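Local structure of fimbrial subunit type 1 (Actinomyces oris, 3UXF) at residues G34-D38 with K169-N173; V157-M161 with Y172-V176; S197-Y203 with A302-V308; I357-T361 with T414-T419; K371-Q376 with K451-Y456. The protein serves as the major structural subunit of the type 1 fimbriae of this oral bacterium, building the shaft of a wall-anchored surface fibre. All blocks are in the same frame, centred on the assembly; numbering follows the deposited sequence.

Contact 1: residues G34-D38 with K169-N173; sequences GSTID and KWNYN
The backbone N-H of D38 runs almost straight to Y172 OH, with N and OH 3.0 Å apart and 175° at the hydrogen. W170 makes the second direct bond: its indole NE1 gives a hydrogen to S35 O at 2.9 Å, bent to 132°, with the donor lying well above the carbonyl plane of S35. These two bonds tie the N-terminal arm, which leads into strand 44-48, to the outside of the beta-sandwich N-terminal pilin domain, at strand 170-176.

Y172 OH does double duty. It accepts from D38 N and donates to water 1, 2.6 Å from OH and in the plane of the ring at its edge, which should help to fix the rotation of the hydroxyl. Water 1 spends its own hydrogens on G34 O and T36 O, so the phenol also reaches two carbonyls of the arm indirectly. A second water accepts from the backbone N of W170 and donates to G34 O, which therefore has two waters on it.

I37 carries the apolar part. Its CG1 stands beside the backbone N (chi1 -69°) and the chain runs on extended, which lays CG1 and CD1 across the indole at about a right angle to the tryptophan side chain. CD1 covers the benzene half, 3.7 Å from W170 CZ2. The indole also meets the ring of W94, while D38 OD1 accepts from D40 N, two residues on. CG1 sits 3.5 Å from W170 CE2, over the face and displaced toward the rim.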
# COMPACT_ATOMS: atom_id res chain seq x y z
N GLY A 34 -36.14 -28.06 23.50
CA GLY A 34 -35.18 -27.53 22.55
C GLY A 34 -35.62 -26.23 21.93
O GLY A 34 -34.78 -25.49 21.41
N SER A 35 -36.92 -25.94 21.95
CA SER A 35 -37.42 -24.80 21.18
C SER A 35 -37.39 -23.51 21.96
O SER A 35 -37.43 -22.43 21.37
CB SER A 35 -38.87 -25.05 20.74
OG SER A 35 -38.97 -26.25 19.96
N THR A 36 -37.37 -23.62 23.28
CA THR A 36 -37.33 -22.45 24.15
C THR A 36 -35.94 -22.31 24.76
O THR A 36 -35.14 -23.25 24.69
CB THR A 36 -38.44 -22.54 25.23
OG1 THR A 36 -38.26 -23.74 25.98
CG2 THR A 36 -39.81 -22.57 24.51
N ILE A 37 -35.65 -21.15 25.33
CA ILE A 37 -34.30 -20.91 25.84
C ILE A 37 -34.07 -21.54 27.19
O ILE A 37 -34.87 -21.36 28.13
CB ILE A 37 -34.01 -19.41 25.86
CG1 ILE A 37 -33.89 -18.91 24.40
CG2 ILE A 37 -32.74 -19.13 26.65
CD1 ILE A 37 -33.56 -17.48 24.24
N ASP A 38 -33.02 -22.34 27.27
CA ASP A 38 -32.63 -22.97 28.53
C ASP A 38 -31.77 -22.01 29.36
O ASP A 38 -30.62 -21.76 29.01
CB ASP A 38 -31.92 -24.29 28.25
CG ASP A 38 -31.33 -24.92 29.49
OD1 ASP A 38 -31.63 -24.48 30.60
OD2 ASP A 38 -30.55 -25.90 29.35
N LYS A 169 -33.63 -24.55 15.68
CA LYS A 169 -32.58 -24.69 16.67
C LYS A 169 -32.07 -23.39 17.27
O LYS A 169 -31.87 -22.40 16.56
CB LYS A 169 -31.39 -25.43 16.06
CG LYS A 169 -31.62 -26.89 15.76
CD LYS A 169 -30.32 -27.57 15.35
CE LYS A 169 -30.46 -29.08 15.33
NZ LYS A 169 -31.15 -29.59 16.55
N TRP A 170 -31.84 -23.41 18.57
CA TRP A 170 -31.17 -22.33 19.26
C TRP A 170 -29.71 -22.74 19.27
O TRP A 170 -29.38 -23.86 19.66
CB TRP A 170 -31.66 -22.20 20.70
CG TRP A 170 -32.91 -21.40 20.90
CD1 TRP A 170 -34.12 -21.86 21.32
CD2 TRP A 170 -33.07 -19.99 20.70
NE1 TRP A 170 -35.03 -20.83 21.40
CE2 TRP A 170 -34.41 -19.67 21.02
CE3 TRP A 170 -32.22 -18.96 20.28
CZ2 TRP A 170 -34.91 -18.38 20.93
CZ3 TRP A 170 -32.72 -17.68 20.19
CH2 TRP A 170 -34.05 -17.40 20.52
N ASN A 171 -28.82 -21.86 18.83
CA ASN A 171 -27.40 -22.17 18.81
C ASN A 171 -26.70 -21.50 19.99
O ASN A 171 -26.63 -20.28 20.06
CB ASN A 171 -26.77 -21.72 17.49
CG ASN A 171 -25.26 -21.86 17.48
OD1 ASN A 171 -24.70 -22.67 18.21
ND2 ASN A 171 -24.60 -21.07 16.65
N TYR A 172 -26.20 -22.31 20.92
CA TYR A 172 -25.57 -21.79 22.13
C TYR A 172 -24.06 -21.65 22.01
O TYR A 172 -23.40 -21.16 22.92
CB TYR A 172 -25.91 -22.68 23.33
CG TYR A 172 -27.37 -22.68 23.72
CD1 TYR A 172 -27.85 -21.84 24.72
CD2 TYR A 172 -28.28 -23.52 23.09
CE1 TYR A 172 -29.18 -21.84 25.07
CE2 TYR A 172 -29.62 -23.52 23.44
CZ TYR A 172 -30.06 -22.68 24.44
OH TYR A 172 -31.38 -22.67 24.79
N ASN A 173 -23.51 -22.09 20.88
CA ASN A 173 -22.08 -21.98 20.64
C ASN A 173 -21.88 -21.11 19.41
O ASN A 173 -21.81 -21.60 18.29
CB ASN A 173 -21.47 -23.37 20.43
CG ASN A 173 -21.66 -24.26 21.63
OD1 ASN A 173 -22.43 -25.22 21.60
ND2 ASN A 173 -20.96 -23.95 22.71
O HOH W 1 -32.86 -24.48 23.69
O HOH W 2 -32.66 -25.82 19.96

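Contact 2: residues V157-M161 with Y172-V176; sequences VTLPM and YNVHV
P160 lies flat over the ring of Y172 in a CH-pi contact, its CB above the centre of one face at 3.8 Å from the centroid and its CG 3.6 Å from Y172 CE1. The two side chains run side by side in the same direction. A cis peptide precedes P160; here the chain leaves strand 155-159 and crosses to the facing sheet of the sandwich, and T158 OG1 donates to P160 O across the bend.

V174 fills the middle. With CG1 anti to its backbone N (chi1 178°), it directs its two methyls to different neighbours: CG2 meets L159 CD1 at 3.6 Å, while CG1 lies 3.7 Å from M161 SD and 3.8 Å from V157 CG2. That same V157 methyl reaches on to V176 CG1 at 3.9 Å. No hydrogen bond links the two segments; the axes of the short segments 157-159 and 173-176 approach to 7.8 Å and run nearly antiparallel, 163° between their N-to-C directions, packed face to face.

Strand 44-48 closes the layer through L45, which meets both V157 and V176, and strand 136-144 sends Y138 against V157 and L159, while on the other side of strand 155-159 T158 packs on W94 and L97 of helix 91-99.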
# COMPACT_ATOMS: atom_id res chain seq x y z
N VAL A 157 -23.88 -9.45 20.28
CA VAL A 157 -24.18 -10.83 19.97
C VAL A 157 -25.11 -11.37 21.05
O VAL A 157 -25.08 -10.89 22.19
CB VAL A 157 -22.89 -11.65 19.89
CG1 VAL A 157 -22.20 -11.75 21.24
CG2 VAL A 157 -23.14 -13.00 19.25
N THR A 158 -25.97 -12.33 20.69
CA THR A 158 -26.77 -13.01 21.69
C THR A 158 -26.31 -14.46 21.82
O THR A 158 -25.96 -15.09 20.81
CB THR A 158 -28.29 -12.99 21.35
OG1 THR A 158 -28.58 -13.65 20.11
CG2 THR A 158 -28.78 -11.56 21.22
N LEU A 159 -26.32 -14.98 23.04
CA LEU A 159 -26.13 -16.40 23.30
C LEU A 159 -27.40 -16.86 23.96
O LEU A 159 -27.69 -16.43 25.08
CB LEU A 159 -25.02 -16.59 24.31
CG LEU A 159 -23.54 -16.56 23.90
CD1 LEU A 159 -23.17 -16.19 22.42
CD2 LEU A 159 -22.59 -16.01 24.98
N PRO A 160 -28.19 -17.73 23.31
CA PRO A 160 -28.00 -18.30 21.98
C PRO A 160 -28.48 -17.37 20.87
O PRO A 160 -29.02 -16.28 21.14
CB PRO A 160 -28.90 -19.54 22.01
CG PRO A 160 -30.08 -19.08 22.89
CD PRO A 160 -29.46 -18.17 23.93
N MET A 161 -28.27 -17.81 19.63
CA MET A 161 -28.83 -17.21 18.43
C MET A 161 -29.73 -18.26 17.85
O MET A 161 -29.48 -19.45 18.03
CB MET A 161 -27.72 -16.99 17.38
CG MET A 161 -26.92 -15.74 17.61
SD MET A 161 -25.76 -15.60 16.25
CE MET A 161 -26.90 -15.31 14.91
N TYR A 172 -26.20 -22.31 20.92
CA TYR A 172 -25.57 -21.79 22.13
C TYR A 172 -24.06 -21.65 22.01
O TYR A 172 -23.40 -21.16 22.92
CB TYR A 172 -25.91 -22.68 23.33
CG TYR A 172 -27.37 -22.68 23.72
CD1 TYR A 172 -27.85 -21.84 24.72
CD2 TYR A 172 -28.28 -23.52 23.09
CE1 TYR A 172 -29.18 -21.84 25.07
CE2 TYR A 172 -29.62 -23.52 23.44
CZ TYR A 172 -30.06 -22.68 24.44
OH TYR A 172 -31.38 -22.67 24.79
N ASN A 173 -23.51 -22.09 20.88
CA ASN A 173 -22.08 -21.98 20.64
C ASN A 173 -21.88 -21.11 19.41
O ASN A 173 -21.81 -21.60 18.29
CB ASN A 173 -21.47 -23.37 20.43
CG ASN A 173 -21.66 -24.26 21.63
OD1 ASN A 173 -22.43 -25.22 21.60
ND2 ASN A 173 -20.96 -23.95 22.71
N VAL A 174 -21.88 -19.81 19.64
CA VAL A 174 -21.89 -18.83 18.57
C VAL A 174 -20.50 -18.47 18.06
O VAL A 174 -19.57 -18.27 18.84
CB VAL A 174 -22.64 -17.56 19.00
CG1 VAL A 174 -22.61 -16.52 17.89
CG2 VAL A 174 -24.07 -17.90 19.38
N HIS A 175 -20.38 -18.39 16.74
CA HIS A 175 -19.14 -17.99 16.10
C HIS A 175 -19.40 -16.69 15.36
O HIS A 175 -20.37 -16.57 14.62
CB HIS A 175 -18.68 -19.06 15.11
CG HIS A 175 -18.15 -20.30 15.77
ND1 HIS A 175 -16.81 -20.60 15.81
CD2 HIS A 175 -18.79 -21.30 16.42
CE1 HIS A 175 -16.64 -21.73 16.46
NE2 HIS A 175 -17.82 -22.18 16.84
N VAL A 176 -18.53 -15.71 15.56
CA VAL A 176 -18.68 -14.43 14.90
C VAL A 176 -17.41 -14.02 14.17
O VAL A 176 -16.30 -14.26 14.65
CB VAL A 176 -19.11 -13.32 15.89
CG1 VAL A 176 -20.53 -13.55 16.35
CG2 VAL A 176 -18.16 -13.28 17.07

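Contact 3: residues S197-Y203 with A302-V308; sequences SGRDITY and AKFDAAV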
# COMPACT_ATOMS: atom_id res chain seq x y z
N SER A 197 16.78 6.87 -14.94
CA SER A 197 16.95 7.16 -13.53
C SER A 197 17.14 8.65 -13.32
O SER A 197 17.78 9.34 -14.12
CB SER A 197 18.12 6.38 -12.92
OG SER A 197 19.35 6.67 -13.60
N GLY A 198 16.59 9.11 -12.21
CA GLY A 198 16.68 10.51 -11.86
C GLY A 198 15.48 11.33 -12.25
O GLY A 198 15.35 12.48 -11.84
N ARG A 199 14.60 10.78 -13.09
CA ARG A 199 13.37 11.46 -13.43
C ARG A 199 12.36 11.33 -12.28
O ARG A 199 12.42 10.40 -11.46
CB ARG A 199 12.77 10.84 -14.70
CG ARG A 199 13.75 10.81 -15.90
CD ARG A 199 14.33 12.17 -16.18
NE ARG A 199 13.37 12.98 -16.96
CZ ARG A 199 13.62 14.22 -17.40
NH1 ARG A 199 14.78 14.80 -17.16
NH2 ARG A 199 12.69 14.87 -18.09
N ASP A 200 11.41 12.26 -12.25
CA ASP A 200 10.43 12.34 -11.17
C ASP A 200 9.62 11.05 -11.04
O ASP A 200 9.18 10.51 -12.06
CB ASP A 200 9.46 13.48 -11.49
CG ASP A 200 10.13 14.86 -11.47
OD1 ASP A 200 11.29 14.99 -11.00
OD2 ASP A 200 9.49 15.81 -11.96
N ILE A 201 9.34 10.64 -9.81
CA ILE A 201 8.47 9.50 -9.58
C ILE A 201 7.33 9.98 -8.69
O ILE A 201 7.55 10.78 -7.79
CB ILE A 201 9.27 8.34 -8.92
CG1 ILE A 201 10.19 7.70 -9.99
CG2 ILE A 201 8.33 7.29 -8.25
CD1 ILE A 201 11.15 6.63 -9.44
N THR A 202 6.10 9.51 -8.90
CA THR A 202 4.98 9.97 -8.09
C THR A 202 4.47 8.85 -7.19
O THR A 202 4.26 7.72 -7.66
CB THR A 202 3.79 10.39 -8.96
OG1 THR A 202 4.20 11.35 -9.96
CG2 THR A 202 2.70 11.01 -8.10
N TYR A 203 4.30 9.15 -5.91
CA TYR A 203 3.69 8.18 -5.00
C TYR A 203 2.29 8.62 -4.59
O TYR A 203 2.03 9.81 -4.40
CB TYR A 203 4.53 8.06 -3.73
CG TYR A 203 5.88 7.39 -3.95
CD1 TYR A 203 5.96 6.10 -4.46
CD2 TYR A 203 7.06 8.04 -3.62
CE1 TYR A 203 7.16 5.46 -4.63
CE2 TYR A 203 8.29 7.40 -3.78
CZ TYR A 203 8.35 6.12 -4.29
OH TYR A 203 9.56 5.49 -4.46
N ALA A 302 8.26 12.59 -5.74
CA ALA A 302 9.61 12.26 -5.35
C ALA A 302 10.60 12.75 -6.40
O ALA A 302 10.44 12.49 -7.58
CB ALA A 302 9.76 10.77 -5.16
N LYS A 303 11.62 13.46 -5.94
CA LYS A 303 12.62 14.03 -6.84
C LYS A 303 13.98 13.54 -6.43
O LYS A 303 14.20 13.22 -5.24
CB LYS A 303 12.61 15.54 -6.66
CG LYS A 303 11.29 16.24 -6.99
CD LYS A 303 11.04 16.31 -8.45
CE LYS A 303 9.93 17.34 -8.78
NZ LYS A 303 8.50 16.95 -8.45
N PHE A 304 14.91 13.52 -7.38
CA PHE A 304 16.24 12.97 -7.17
C PHE A 304 17.29 13.91 -7.74
O PHE A 304 17.01 14.67 -8.64
CB PHE A 304 16.39 11.63 -7.92
CG PHE A 304 15.31 10.62 -7.55
CD1 PHE A 304 15.45 9.82 -6.45
CD2 PHE A 304 14.18 10.51 -8.36
CE1 PHE A 304 14.44 8.90 -6.09
CE2 PHE A 304 13.17 9.58 -8.02
CZ PHE A 304 13.31 8.80 -6.89
N ASP A 305 18.52 13.78 -7.26
CA ASP A 305 19.63 14.32 -8.06
C ASP A 305 19.68 13.48 -9.33
O ASP A 305 19.50 12.25 -9.27
CB ASP A 305 20.94 14.17 -7.31
CG ASP A 305 21.02 15.08 -6.11
OD1 ASP A 305 20.51 16.23 -6.20
OD2 ASP A 305 21.59 14.65 -5.08
N ALA A 306 19.98 14.12 -10.45
CA ALA A 306 20.04 13.41 -11.71
C ALA A 306 20.93 12.18 -11.66
O ALA A 306 20.54 11.15 -12.22
CB ALA A 306 20.48 14.34 -12.85
N ALA A 307 22.08 12.24 -10.99
CA ALA A 307 22.98 11.10 -11.02
C ALA A 307 22.76 10.10 -9.91
O ALA A 307 23.65 9.30 -9.61
CB ALA A 307 24.44 11.58 -11.02
N VAL A 308 21.55 10.12 -9.32
CA VAL A 308 21.23 9.21 -8.22
C VAL A 308 21.55 7.76 -8.55
O VAL A 308 21.29 7.30 -9.65
CB VAL A 308 19.74 9.31 -7.85
CG1 VAL A 308 18.84 9.00 -9.06
CG2 VAL A 308 19.39 8.40 -6.68
O HOH W 3 20.75 8.43 -12.03
O HOH W 4 13.71 13.96 -10.07
O HOH W 5 17.03 14.66 -11.56
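Strands 201-208 and 295-302 are antiparallel neighbours, and I201 with A302 forms a hydrogen-bonded pair at the end of their pairing. I201 N donates to A302 O at 3.1 Å, in the carbonyl plane, and A302 N returns a shorter bond of 2.8 Å to I201 O, nearly along the C=O axis. Beyond this pair the chains separate and water takes over. Water 4 accepts from F304 N and donates to G198 O and D200 OD1; water 5 donates to G198 O and F304 O, so the glycine carbonyl is held by two waters.

F304 CG lies beside its own backbone N (chi1 -55°), which turns the ring toward the 197-203 segment. Its CE2 meets I201 CD1 obliquely at 3.8 Å, and the carbonyl of R199 comes to the ring edge, R199 O being 3.6 Å from F304 CD2. Both I201 and F304 also touch L314 of strand 312-321, which belongs to the other sheet, so this pair contributes to the hydrophobic filling of the middle domain's beta sandwich. Y203 joins it there: its CE2 lies 3.9 Å from A302 CB, and the ring makes a cation-pi contact with K187.

Where the second segment turns, D305 to V308 forms a type I turn closed by V308 N to D305 O. G198, at a positive phi of 97°, passes close by, its CA 3.8 Å from V308 CG1. Water 3 ties the turn to S197, accepting from OG and donating to A306 O and V308 O; S197 OG also bonds Y424 N.

Contact 4: residues I357-T361 with T414-T419; sequences ILTKT and TAGQGT. Unlike the reference sequence in segment 357-361: I357 (reference Val).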
# COMPACT_ATOMS: atom_id res chain seq x y z
N ILE A 357 25.45 -2.49 -19.64
CA ILE A 357 26.84 -2.35 -20.11
C ILE A 357 26.84 -2.59 -21.60
O ILE A 357 26.48 -3.69 -22.04
CB ILE A 357 27.80 -3.33 -19.42
CG1 ILE A 357 27.83 -3.05 -17.92
CG2 ILE A 357 29.20 -3.12 -19.95
CD1 ILE A 357 28.59 -4.13 -17.09
N LEU A 358 27.21 -1.57 -22.39
CA LEU A 358 27.21 -1.69 -23.83
C LEU A 358 28.65 -1.99 -24.25
O LEU A 358 29.55 -1.21 -23.94
CB LEU A 358 26.72 -0.36 -24.42
CG LEU A 358 26.47 -0.25 -25.92
CD1 LEU A 358 25.76 1.09 -26.20
CD2 LEU A 358 27.75 -0.31 -26.72
N THR A 359 28.85 -3.12 -24.93
CA THR A 359 30.15 -3.44 -25.52
C THR A 359 30.09 -3.25 -27.03
O THR A 359 29.20 -3.79 -27.71
CB THR A 359 30.55 -4.88 -25.25
OG1 THR A 359 30.71 -5.05 -23.84
CG2 THR A 359 31.89 -5.23 -25.96
N LYS A 360 31.02 -2.46 -27.55
CA LYS A 360 31.07 -2.20 -28.98
C LYS A 360 32.14 -3.05 -29.63
O LYS A 360 33.27 -3.13 -29.16
CB LYS A 360 31.35 -0.72 -29.24
CG LYS A 360 31.32 -0.33 -30.71
CD LYS A 360 29.91 -0.34 -31.26
CE LYS A 360 29.85 0.30 -32.63
NZ LYS A 360 30.39 -0.59 -33.69
N THR A 361 31.77 -3.70 -30.73
CA THR A 361 32.71 -4.50 -31.48
C THR A 361 32.45 -4.33 -32.97
O THR A 361 31.73 -3.43 -33.39
CB THR A 361 32.64 -5.99 -31.08
OG1 THR A 361 33.79 -6.68 -31.59
CG2 THR A 361 31.39 -6.64 -31.63
N THR A 414 31.52 5.15 -26.00
CA THR A 414 32.39 4.05 -25.63
C THR A 414 33.83 4.54 -25.38
O THR A 414 34.33 5.44 -26.08
CB THR A 414 32.43 2.92 -26.67
OG1 THR A 414 32.76 3.42 -27.96
CG2 THR A 414 31.06 2.19 -26.70
N ALA A 415 34.45 3.94 -24.37
CA ALA A 415 35.81 4.29 -23.97
C ALA A 415 36.47 3.08 -23.33
O ALA A 415 35.85 2.03 -23.12
CB ALA A 415 35.75 5.42 -22.96
N GLY A 416 37.76 3.19 -23.00
CA GLY A 416 38.42 2.05 -22.40
C GLY A 416 38.62 0.94 -23.41
O GLY A 416 39.34 1.10 -24.39
N GLN A 417 37.97 -0.19 -23.15
CA GLN A 417 38.02 -1.33 -24.04
C GLN A 417 36.74 -1.44 -24.87
O GLN A 417 36.15 -2.51 -24.99
CB GLN A 417 38.21 -2.61 -23.22
CG GLN A 417 39.55 -2.61 -22.47
CD GLN A 417 40.71 -2.57 -23.43
OE1 GLN A 417 40.87 -3.46 -24.26
NE2 GLN A 417 41.52 -1.52 -23.34
N GLY A 418 36.30 -0.30 -25.40
CA GLY A 418 35.12 -0.24 -26.25
C GLY A 418 33.81 -0.43 -25.52
O GLY A 418 32.90 -1.07 -26.07
N THR A 419 33.70 0.10 -24.31
CA THR A 419 32.45 -0.11 -23.55
C THR A 419 31.91 1.19 -23.00
O THR A 419 32.63 2.18 -22.88
CB THR A 419 32.68 -1.05 -22.36
OG1 THR A 419 33.57 -0.40 -21.44
CG2 THR A 419 33.27 -2.37 -22.81
O HOH W 6 35.09 -4.04 -27.28
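T359 and T419 face each other as an antiparallel non-hydrogen-bonded pair, CA atoms 4.5 Å apart, where strand 344-362 meets strand 419-426. One direct backbone bond follows, K360 N to G418 O at 2.8 Å and 171°, and beside it T419 CA makes a CA-H...O contact with L358 O. G418, at positive phi, and T419 both stand opposite A415, a G1 beta bulge closed by two backbone bonds between A415 and T419. On the loop side of the bulge, at Q417, water 6 donates to K360 O and Q417 O.

On one side of the strand T359 and T419 lie alongside each other, OG1 of T359 3.8 Å from CG2 of T419. On the other, T414 brings its methyl between two chains: CG2 is 3.9 Å from K360 CB and 4.1 Å from L358 CD2, while T414 OG1 turns to Y372 O.

Chi1 of K360 is near 180° (-176°), which sends CG away from the backbone N; further bends carry NZ to D484 CG, where the two are covalently joined. This isopeptide cross-link fastens strand 344-362 to its parallel neighbour 478-484 in the prealbumin-like fold domain, probably stiffening it against pulling, as in other Gram-positive pilins.

Contact 5: residues K371-Q376 with K451-Y456; sequences KYNGAQ and KAPEGY
Y372 and Y456 cross obliquely, ring planes at 49° and centroids 5.4 Å apart, with the phenol end of Y456 set against one corner of Y372: CE1 of Y372 is 3.4 Å from Y456 OH. P453 is turned toward the first segment, its CB 3.6 Å from N373 O and its CD 3.7 Å from A375 CB. Farther along, Q376 and K451 cross with their CB atoms 3.8 Å apart, the glutamine OE1 resting beside the lysine's aliphatic chain while NE2 bonds T413 OG1.

The backbones pair at that end. Q376 N donates to a lone pair of K451 O at 2.9 Å; the return bond, K451 N to Q376 O, is longer at 3.3 Å and comes from above the carbonyl plane. P453 to Y456 form a type II turn, closed by Y456 N to P453 O, and two waters fasten it: one donates to K371 O and E454 O, the other links E454 N to N373 O.

The second segment is the end of the pilin E-box sequence. D364 takes both hydroxyls, Y372 at OD1 and Y456 at OD2, which probably fixes the two rings beside D484, the residue joined covalently to K360.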
# COMPACT_ATOMS: atom_id res chain seq x y z
N LYS A 371 39.93 0.33 -30.73
CA LYS A 371 39.44 0.74 -32.04
C LYS A 371 37.90 0.90 -32.05
O LYS A 371 37.35 1.47 -32.99
CB LYS A 371 39.85 -0.28 -33.11
CG LYS A 371 41.37 -0.34 -33.37
CD LYS A 371 41.88 0.94 -33.99
CE LYS A 371 43.43 0.95 -34.03
NZ LYS A 371 43.99 2.29 -34.39
N TYR A 372 37.25 0.39 -31.01
CA TYR A 372 35.78 0.52 -30.89
C TYR A 372 35.38 1.62 -29.91
O TYR A 372 34.19 1.78 -29.59
CB TYR A 372 35.18 -0.82 -30.46
CG TYR A 372 35.51 -1.93 -31.45
CD1 TYR A 372 35.08 -1.86 -32.75
CD2 TYR A 372 36.27 -3.03 -31.05
CE1 TYR A 372 35.42 -2.86 -33.67
CE2 TYR A 372 36.60 -4.04 -31.94
CZ TYR A 372 36.16 -3.94 -33.24
OH TYR A 372 36.44 -4.93 -34.16
N ASN A 373 36.35 2.39 -29.41
CA ASN A 373 36.04 3.60 -28.63
C ASN A 373 35.57 4.75 -29.49
O ASN A 373 35.84 4.81 -30.70
CB ASN A 373 37.29 4.03 -27.85
CG ASN A 373 37.64 3.07 -26.74
OD1 ASN A 373 36.78 2.32 -26.24
ND2 ASN A 373 38.93 3.08 -26.33
N GLY A 374 34.83 5.68 -28.88
CA GLY A 374 34.33 6.84 -29.56
C GLY A 374 33.02 6.64 -30.30
O GLY A 374 32.55 7.54 -30.98
N ALA A 375 32.44 5.46 -30.18
CA ALA A 375 31.10 5.24 -30.70
C ALA A 375 30.13 5.92 -29.73
O ALA A 375 30.30 5.83 -28.52
CB ALA A 375 30.79 3.73 -30.77
N GLN A 376 29.14 6.61 -30.27
CA GLN A 376 28.14 7.28 -29.42
C GLN A 376 26.76 6.72 -29.64
O GLN A 376 26.39 6.33 -30.76
CB GLN A 376 28.15 8.79 -29.68
CG GLN A 376 29.53 9.39 -29.41
CD GLN A 376 29.45 10.89 -29.32
OE1 GLN A 376 28.82 11.55 -30.14
NE2 GLN A 376 30.06 11.43 -28.28
N LYS A 451 27.02 8.06 -33.45
CA LYS A 451 28.31 8.34 -34.08
C LYS A 451 29.07 7.04 -34.15
O LYS A 451 29.27 6.36 -33.14
CB LYS A 451 29.08 9.39 -33.27
CG LYS A 451 30.41 9.79 -33.93
CD LYS A 451 30.85 11.13 -33.39
CE LYS A 451 32.01 11.74 -34.19
NZ LYS A 451 33.29 11.08 -33.89
N ALA A 452 29.49 6.69 -35.37
CA ALA A 452 30.27 5.48 -35.51
C ALA A 452 31.70 5.69 -35.10
O ALA A 452 32.23 6.81 -35.26
CB ALA A 452 30.22 5.00 -36.95
N PRO A 453 32.32 4.65 -34.54
CA PRO A 453 33.76 4.73 -34.27
C PRO A 453 34.52 4.85 -35.60
O PRO A 453 34.02 4.44 -36.65
CB PRO A 453 34.07 3.42 -33.56
CG PRO A 453 32.97 2.48 -33.93
CD PRO A 453 31.78 3.30 -34.31
N GLU A 454 35.70 5.47 -35.56
CA GLU A 454 36.47 5.71 -36.79
C GLU A 454 36.71 4.39 -37.56
O GLU A 454 37.15 3.41 -36.98
CB GLU A 454 37.80 6.37 -36.45
CG GLU A 454 38.64 6.69 -37.65
CD GLU A 454 39.86 7.48 -37.27
OE1 GLU A 454 40.09 7.63 -36.05
OE2 GLU A 454 40.58 7.97 -38.16
N GLY A 455 36.43 4.40 -38.86
CA GLY A 455 36.63 3.22 -39.69
C GLY A 455 35.44 2.30 -39.78
O GLY A 455 35.52 1.21 -40.36
N TYR A 456 34.32 2.72 -39.17
CA TYR A 456 33.09 1.90 -39.18
C TYR A 456 31.85 2.66 -39.65
O TYR A 456 31.84 3.89 -39.76
CB TYR A 456 32.84 1.30 -37.79
CG TYR A 456 33.97 0.42 -37.38
CD1 TYR A 456 33.97 -0.93 -37.69
CD2 TYR A 456 35.08 0.95 -36.75
CE1 TYR A 456 35.01 -1.73 -37.34
CE2 TYR A 456 36.14 0.16 -36.41
CZ TYR A 456 36.10 -1.18 -36.70
OH TYR A 456 37.18 -1.97 -36.38
O HOH W 7 38.59 2.88 -34.87
O HOH W 8 36.70 6.14 -32.94

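Contacts 1 and 2 share Y172 and N173 on strand 170-176; their centres lie about 10 Å apart, and N171 N probably bonds M161 O. One calcium ion lies about 8 Å from the side chain of L159 and about 9 Å from that of Y172. Contacts 4 and 5, about 10 Å apart between centres, interlock through T414 OG1 with Y372 O and G416 O with N373 ND2, around the K360-D484 cross-link, whose lysine is in contact 4 and whose aspartate touches P453 and Y456 of contact 5. Contact 3 stands between, about 27 Å from contact 4 and 56 Å from contact 2, centre to centre. Contacts 1 and 5 are about 90 Å apart, spanning the elongated subunit.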